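Local structure of condensin complex subunit 3 (Schizosaccharomyces pombe, 5OQR) at residues Gln79-Leu82 and Lys83-Arg87; Cys101-Ile104 and Ala105-Asn109; Val337-Thr340 and Tyr341-Arg345. The protein acts as a regulatory subunit of condensin, the complex required to convert interphase chromatin into mitotic-like condensed chromosomes. All blocks are in the same frame, centred on the assembly; numbering follows the deposited sequence.

Each of the three contacts is a set of i to i+4 relations inside one helix. None closes a loop, and none nests with or crosses another. From the N terminus, interaction 1 comes first, on helix 78-86. Interaction 2 follows on the next helix, 94-108. Both helices belong to HEAT repeat 2, and the two contacts have centres about 10 Å apart. They pack directly: I85 CD1 lies 3.5 Å from I103 CG2, and L82 also touches I104. Interaction 3 lies much later, on helix 336-348. Its centre is about 77 Å from that of interaction 1, on the opposite side of the chain's centre. It belongs to a separate part of this largely helical chain.

Interaction 1 (Gln79-Leu82 and Lys83-Arg87)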
loop_
_atom_site.group_PDB
_atom_site.type_symbol
_atom_site.label_atom_id
_atom_site.label_comp_id
_atom_site.label_asym_id
_atom_site.label_seq_id
_atom_site.Cartn_x
_atom_site.Cartn_y
_atom_site.Cartn_z
ATOM N N GLN A 79 18.904 -44.265 2.378
ATOM C CA GLN A 79 19.759 -44.045 3.544
ATOM C C GLN A 79 21.220 -43.920 3.140
ATOM O O GLN A 79 21.875 -42.951 3.562
ATOM C CB GLN A 79 19.547 -45.158 4.576
ATOM C CG GLN A 79 18.084 -45.522 4.838
ATOM C CD GLN A 79 17.568 -45.015 6.170
ATOM O OE1 GLN A 79 18.288 -44.373 6.932
ATOM N NE2 GLN A 79 16.306 -45.303 6.457
ATOM N N PRO A 80 21.789 -44.819 2.334
ATOM C CA PRO A 80 23.183 -44.608 1.902
ATOM C C PRO A 80 23.390 -43.305 1.147
ATOM O O PRO A 80 24.357 -42.579 1.417
ATOM C CB PRO A 80 23.460 -45.835 1.020
ATOM C CG PRO A 80 22.453 -46.847 1.433
ATOM C CD PRO A 80 21.239 -46.083 1.813
ATOM N N ILE A 81 22.509 -42.987 0.197
ATOM C CA ILE A 81 22.685 -41.781 -0.608
ATOM C C ILE A 81 22.684 -40.544 0.283
ATOM O O ILE A 81 23.470 -39.612 0.078
ATOM C CB ILE A 81 21.597 -41.700 -1.697
ATOM C CG1 ILE A 81 21.874 -40.536 -2.649
ATOM C CG2 ILE A 81 20.227 -41.544 -1.071
ATOM C CD1 ILE A 81 20.903 -40.446 -3.812
ATOM N N LEU A 82 21.808 -40.515 1.289
ATOM C CA LEU A 82 21.773 -39.370 2.194
ATOM C C LEU A 82 23.015 -39.329 3.072
ATOM O O LEU A 82 23.562 -38.251 3.335
ATOM C CB LEU A 82 20.508 -39.413 3.054
ATOM C CG LEU A 82 19.175 -39.131 2.354
ATOM C CD1 LEU A 82 18.032 -39.240 3.351
ATOM C CD2 LEU A 82 19.166 -37.761 1.690
ATOM N N LYS A 83 23.478 -40.489 3.538
ATOM C CA LYS A 83 24.691 -40.524 4.345
ATOM C C LYS A 83 25.896 -40.040 3.549
ATOM O O LYS A 83 26.780 -39.366 4.092
ATOM C CB LYS A 83 24.933 -41.938 4.867
ATOM C CG LYS A 83 23.972 -42.370 5.965
ATOM C CD LYS A 83 24.520 -43.552 6.742
ATOM C CE LYS A 83 25.643 -43.130 7.681
ATOM N NZ LYS A 83 26.694 -44.174 7.799
ATOM N N HIS A 84 25.952 -40.376 2.260
ATOM C CA HIS A 84 27.087 -39.964 1.441
ATOM C C HIS A 84 27.066 -38.465 1.175
ATOM O O HIS A 84 28.114 -37.810 1.200
ATOM C CB HIS A 84 27.089 -40.732 0.118
ATOM C CG HIS A 84 28.051 -40.187 -0.891
ATOM N ND1 HIS A 84 29.351 -40.633 -0.999
ATOM C CD2 HIS A 84 27.905 -39.226 -1.833
ATOM C CE1 HIS A 84 29.962 -39.973 -1.967
ATOM N NE2 HIS A 84 29.106 -39.112 -2.488
ATOM N N ILE A 85 25.885 -37.905 0.919
ATOM C CA ILE A 85 25.793 -36.521 0.471
ATOM C C ILE A 85 25.744 -35.523 1.621
ATOM O O ILE A 85 26.122 -34.359 1.431
ATOM C CB ILE A 85 24.560 -36.340 -0.432
ATOM C CG1 ILE A 85 24.591 -37.356 -1.576
ATOM C CG2 ILE A 85 24.518 -34.930 -1.013
ATOM C CD1 ILE A 85 23.285 -37.486 -2.285
ATOM N N LEU A 86 25.296 -35.939 2.809
ATOM C CA LEU A 86 25.273 -35.019 3.939
ATOM C C LEU A 86 26.670 -34.549 4.315
ATOM O O LEU A 86 26.811 -33.478 4.916
ATOM C CB LEU A 86 24.592 -35.674 5.147
ATOM C CG LEU A 86 25.198 -36.943 5.757
ATOM C CD1 LEU A 86 26.366 -36.647 6.697
ATOM C CD2 LEU A 86 24.116 -37.708 6.501
ATOM N N ARG A 87 27.704 -35.321 3.976
ATOM C CA ARG A 87 29.067 -34.910 4.286
ATOM C C ARG A 87 29.404 -33.578 3.629
ATOM O O ARG A 87 30.229 -32.820 4.148
ATOM C CB ARG A 87 30.057 -35.982 3.824
ATOM C CG ARG A 87 29.790 -37.400 4.310
ATOM C CD ARG A 87 30.427 -38.404 3.353
ATOM N NE ARG A 87 30.105 -39.791 3.682
ATOM C CZ ARG A 87 30.265 -40.815 2.849
ATOM N NH1 ARG A 87 30.731 -40.617 1.622
ATOM N NH2 ARG A 87 29.945 -42.043 3.236
#
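K83 N donates to Q79 O at 2.9 Å, and H84 N donates to P80 O at 2.8 Å. I85 N to I81 O and L86 N to L82 O continue the pattern. These are the i to i+4 bonds of helix 78-86, in HEAT repeat 2. The H84 side chain is bonded away from the turn, through NE2 to N42 OD1. The apolar side chains then sort by helix face. I81 and I85 lie side by side and point the same way, with I81 CG1 3.4 Å from I85 CD1. CG1 of I81 stands opposite its own backbone N (chi1 -173°), which brings it to the tip of I85. Both residues also pack on L41 of helix 33-42, while L82 turns to L118 and L122 of helix 116-129. An alanine in place of I85 removes CG1, CG2 and CD1, and would probably open a gap between I81, L41 and I103, where helices 33-42 and 94-108 meet this one. The R87 side chain reaches back along the helix, and one face of its guanidinium lies over H84 CA, 3.5 Å from its plane. R87 also packs on an aromatic side chain of another chain. CG of K83 sits 3.2 Å from Q79 O.

Interaction 2 (Cys101-Ile104 and Ala105-Asn109); sequences CQII and ARVVN
The amide of Q102 and the guanidinium of R106 lie side by side, one helical turn apart, with their planes 84° apart. They stand on helix 94-108 of HEAT repeat 2, the helix that follows 78-86 in the chain. NE2 of Q102 comes to 3.6 Å from NH1 of R106. Both atoms are donors, so this is an approach of two N-H groups and not a bond between them. Both groups lie near D55 of helix 52-69. R106 NH1 forms a long, weak ion pair with D55 OD1. R59, on the same helix as D55, also lies near R106. Q102 OE1 accepts a hydrogen bond from R99 NH1, and R99 is one turn earlier on helix 94-108 itself.

Extension of the R106 chain from CG to NE carries the guanidinium back along the helix toward Q102. Near its base, CG of R106 sits 3.4 Å from Q102 O. The R106 side chain packs on L58 and V62 of helix 52-69.

Backbone bonds hold the turn. A105 N to C101 O and V107 N to I103 O are both 2.9 Å, V108 N to I104 O is 3.1 Å, and R106 N to Q102 O is weak at 3.4 Å.

The hydrophobic side chains are buried. I103 and V107 run alongside each other, pointing the same way. I103 also packs on L58 and L45, and V107 on V78. A105 turns its methyl to V143 and A144 of helix 135-145. With CG1 of V107 anti to the backbone N (chi1 180°), CG2 falls anti to the carbonyl carbon and meets I103 CG2 at 3.6 Å.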
loop_
_atom_site.group_PDB
_atom_site.type_symbol
_atom_site.label_atom_id
_atom_site.label_comp_id
_atom_site.label_asym_id
_atom_site.label_seq_id
_atom_site.Cartn_x
_atom_site.Cartn_y
_atom_site.Cartn_z
ATOM N N CYS A 101 22.164 -29.729 -0.846
ATOM C CA CYS A 101 20.835 -29.382 -0.357
ATOM C C CYS A 101 19.772 -29.692 -1.401
ATOM O O CYS A 101 18.685 -30.180 -1.069
ATOM C CB CYS A 101 20.790 -27.905 0.030
ATOM S SG CYS A 101 21.798 -27.488 1.468
ATOM N N GLN A 102 20.067 -29.414 -2.672
ATOM C CA GLN A 102 19.126 -29.725 -3.742
ATOM C C GLN A 102 18.797 -31.211 -3.761
ATOM O O GLN A 102 17.624 -31.602 -3.811
ATOM C CB GLN A 102 19.705 -29.285 -5.086
ATOM C CG GLN A 102 18.781 -29.504 -6.273
ATOM C CD GLN A 102 19.445 -29.167 -7.591
ATOM O OE1 GLN A 102 20.650 -29.348 -7.755
ATOM N NE2 GLN A 102 18.661 -28.671 -8.540
ATOM N N ILE A 103 19.824 -32.060 -3.718
ATOM C CA ILE A 103 19.604 -33.501 -3.784
ATOM C C ILE A 103 18.867 -33.982 -2.540
ATOM O O ILE A 103 17.848 -34.675 -2.633
ATOM C CB ILE A 103 20.942 -34.240 -3.967
ATOM C CG1 ILE A 103 21.623 -33.797 -5.265
ATOM C CG2 ILE A 103 20.717 -35.748 -3.997
ATOM C CD1 ILE A 103 23.073 -34.214 -5.370
ATOM N N ILE A 104 19.369 -33.620 -1.359
ATOM C CA ILE A 104 18.760 -34.093 -0.118
ATOM C C ILE A 104 17.287 -33.718 -0.071
ATOM O O ILE A 104 16.441 -34.522 0.335
ATOM C CB ILE A 104 19.527 -33.543 1.097
ATOM C CG1 ILE A 104 20.920 -34.174 1.159
ATOM C CG2 ILE A 104 18.762 -33.818 2.396
ATOM C CD1 ILE A 104 21.822 -33.560 2.192
ATOM N N ALA A 105 16.954 -32.493 -0.483
ATOM C CA ALA A 105 15.565 -32.049 -0.442
ATOM C C ALA A 105 14.668 -32.978 -1.246
ATOM O O ALA A 105 13.588 -33.369 -0.789
ATOM C CB ALA A 105 15.456 -30.617 -0.965
ATOM N N ARG A 106 15.100 -33.346 -2.451
ATOM C CA ARG A 106 14.254 -34.146 -3.328
ATOM C C ARG A 106 14.248 -35.615 -2.924
ATOM O O ARG A 106 13.203 -36.272 -2.988
ATOM C CB ARG A 106 14.720 -34.004 -4.776
ATOM C CG ARG A 106 14.721 -32.578 -5.298
ATOM C CD ARG A 106 14.801 -32.560 -6.815
ATOM N NE ARG A 106 14.970 -31.213 -7.353
ATOM C CZ ARG A 106 15.059 -30.933 -8.649
ATOM N NH1 ARG A 106 15.213 -29.679 -9.050
ATOM N NH2 ARG A 106 14.993 -31.905 -9.550
ATOM N N VAL A 107 15.396 -36.148 -2.505
ATOM C CA VAL A 107 15.493 -37.583 -2.259
ATOM C C VAL A 107 14.749 -37.964 -0.984
ATOM O O VAL A 107 14.006 -38.952 -0.960
ATOM C CB VAL A 107 16.969 -38.018 -2.210
ATOM C CG1 VAL A 107 17.077 -39.513 -1.944
ATOM C CG2 VAL A 107 17.664 -37.673 -3.519
ATOM N N VAL A 108 14.935 -37.198 0.095
ATOM C CA VAL A 108 14.236 -37.512 1.338
ATOM C C VAL A 108 12.732 -37.507 1.114
ATOM O O VAL A 108 12.000 -38.283 1.740
ATOM C CB VAL A 108 14.638 -36.532 2.458
ATOM C CG1 VAL A 108 14.086 -35.132 2.188
ATOM C CG2 VAL A 108 14.156 -37.045 3.805
ATOM N N ASN A 109 12.248 -36.640 0.223
ATOM C CA ASN A 109 10.824 -36.577 -0.074
ATOM C C ASN A 109 10.293 -37.871 -0.675
ATOM O O ASN A 109 9.071 -38.053 -0.727
ATOM C CB ASN A 109 10.549 -35.413 -1.029
ATOM C CG ASN A 109 9.068 -35.189 -1.262
ATOM O OD1 ASN A 109 8.269 -35.226 -0.327
ATOM N ND2 ASN A 109 8.696 -34.961 -2.516
#

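Interaction 3 (Val337-Thr340 and Tyr341-Arg345); sequences VQLT and YYIER
Y342 has CG opposite its carbonyl carbon (chi1 -59°), and Q338 adopts the same first torsion (chi1 -48°). Both side chains therefore run the same way from helix 336-348, a continuous alpha-helix of this HEAT-repeat protein. The Y342 ring is laid back over the preceding turn. Q338 O lies over one face, 3.0 Å above the plane and offset toward the rim. Q338 CB also packs against the ring, 3.6 Å from CE2. The amide and ring planes are 67° apart, and Q338 NE2 makes a weak hydrogen bond to Y342 OH at 3.4 Å. The stronger polar partners lie elsewhere: Y342 OH bonds to E300 OE2, Q338 OE1 to E335 N. W303 stacks with the ring. E300 and W303 are both on helix 300-304, so Y342 joins the two helices.

Backbone bonds fix the turn, including Y342 N to Q338 O at 2.7 Å and I343 N to L339 O at 2.8 Å. L339 and I343 cross at a slant and both pack on L366 of helix 356-372. T340 packs on L384 of helix 378-394, and its OG1 bonds to V336 O. R345 CG lies over one face of the Y341 ring, 3.9 Å above its plane and offset toward the rim.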
loop_
_atom_site.group_PDB
_atom_site.type_symbol
_atom_site.label_atom_id
_atom_site.label_comp_id
_atom_site.label_asym_id
_atom_site.label_seq_id
_atom_site.Cartn_x
_atom_site.Cartn_y
_atom_site.Cartn_z
ATOM N N VAL A 337 -40.899 5.468 -6.220
ATOM C CA VAL A 337 -42.127 5.295 -5.448
ATOM C C VAL A 337 -42.001 4.092 -4.523
ATOM O O VAL A 337 -42.269 4.178 -3.320
ATOM C CB VAL A 337 -43.336 5.155 -6.391
ATOM C CG1 VAL A 337 -44.610 4.873 -5.600
ATOM C CG2 VAL A 337 -43.502 6.414 -7.227
ATOM N N GLN A 338 -41.592 2.950 -5.076
ATOM C CA GLN A 338 -41.382 1.765 -4.254
ATOM C C GLN A 338 -40.229 1.978 -3.284
ATOM O O GLN A 338 -40.284 1.525 -2.135
ATOM C CB GLN A 338 -41.107 0.551 -5.140
ATOM C CG GLN A 338 -42.072 0.358 -6.301
ATOM C CD GLN A 338 -41.473 -0.494 -7.402
ATOM O OE1 GLN A 338 -41.222 -0.013 -8.508
ATOM N NE2 GLN A 338 -41.231 -1.763 -7.105
ATOM N N LEU A 339 -39.177 2.665 -3.732
ATOM C CA LEU A 339 -38.025 2.919 -2.874
ATOM C C LEU A 339 -38.421 3.756 -1.667
ATOM O O LEU A 339 -38.071 3.430 -0.528
ATOM C CB LEU A 339 -36.929 3.615 -3.676
ATOM C CG LEU A 339 -35.616 3.878 -2.939
ATOM C CD1 LEU A 339 -34.848 2.586 -2.737
ATOM C CD2 LEU A 339 -34.785 4.889 -3.699
ATOM N N THR A 340 -39.151 4.850 -1.900
ATOM C CA THR A 340 -39.663 5.649 -0.793
ATOM C C THR A 340 -40.459 4.781 0.172
ATOM O O THR A 340 -40.347 4.928 1.393
ATOM C CB THR A 340 -40.534 6.790 -1.321
ATOM O OG1 THR A 340 -39.823 7.510 -2.336
ATOM C CG2 THR A 340 -40.904 7.749 -0.200
ATOM N N TYR A 341 -41.262 3.864 -0.362
ATOM C CA TYR A 341 -42.025 2.955 0.483
ATOM C C TYR A 341 -41.104 2.015 1.254
ATOM O O TYR A 341 -41.288 1.812 2.460
ATOM C CB TYR A 341 -43.018 2.176 -0.383
ATOM C CG TYR A 341 -43.742 1.053 0.319
ATOM C CD1 TYR A 341 -43.583 -0.260 -0.095
ATOM C CD2 TYR A 341 -44.590 1.304 1.386
ATOM C CE1 TYR A 341 -44.244 -1.291 0.533
ATOM C CE2 TYR A 341 -45.256 0.278 2.024
ATOM C CZ TYR A 341 -45.082 -1.018 1.591
ATOM O OH TYR A 341 -45.738 -2.051 2.220
ATOM N N TYR A 342 -40.100 1.444 0.583
ATOM C CA TYR A 342 -39.183 0.529 1.258
ATOM C C TYR A 342 -38.424 1.231 2.375
ATOM O O TYR A 342 -38.193 0.650 3.440
ATOM C CB TYR A 342 -38.200 -0.071 0.254
ATOM C CG TYR A 342 -38.841 -0.849 -0.869
ATOM C CD1 TYR A 342 -39.995 -1.592 -0.663
ATOM C CD2 TYR A 342 -38.289 -0.839 -2.142
ATOM C CE1 TYR A 342 -40.578 -2.303 -1.691
ATOM C CE2 TYR A 342 -38.864 -1.543 -3.174
ATOM C CZ TYR A 342 -40.008 -2.275 -2.944
ATOM O OH TYR A 342 -40.578 -2.977 -3.979
ATOM N N ILE A 343 -38.014 2.478 2.144
ATOM C CA ILE A 343 -37.331 3.241 3.184
ATOM C C ILE A 343 -38.258 3.463 4.372
ATOM O O ILE A 343 -37.843 3.350 5.531
ATOM C CB ILE A 343 -36.812 4.573 2.608
ATOM C CG1 ILE A 343 -35.691 4.308 1.605
ATOM C CG2 ILE A 343 -36.320 5.499 3.723
ATOM C CD1 ILE A 343 -35.237 5.534 0.827
ATOM N N GLU A 344 -39.527 3.777 4.107
ATOM C CA GLU A 344 -40.436 4.125 5.195
ATOM C C GLU A 344 -40.799 2.914 6.045
ATOM O O GLU A 344 -40.966 3.046 7.262
ATOM C CB GLU A 344 -41.685 4.801 4.638
ATOM C CG GLU A 344 -41.387 6.175 4.057
ATOM C CD GLU A 344 -42.484 7.181 4.305
ATOM O OE1 GLU A 344 -43.406 7.264 3.469
ATOM O OE2 GLU A 344 -42.424 7.887 5.337
ATOM N N ARG A 345 -40.915 1.730 5.441
ATOM C CA ARG A 345 -41.046 0.518 6.243
ATOM C C ARG A 345 -39.869 0.370 7.192
ATOM O O ARG A 345 -40.033 -0.068 8.336
ATOM C CB ARG A 345 -41.141 -0.715 5.344
ATOM C CG ARG A 345 -42.368 -0.779 4.471
ATOM C CD ARG A 345 -42.447 -2.110 3.742
ATOM N NE ARG A 345 -42.920 -3.194 4.603
ATOM C CZ ARG A 345 -42.160 -4.161 5.110
ATOM N NH1 ARG A 345 -40.860 -4.218 4.855
ATOM N NH2 ARG A 345 -42.712 -5.092 5.878
#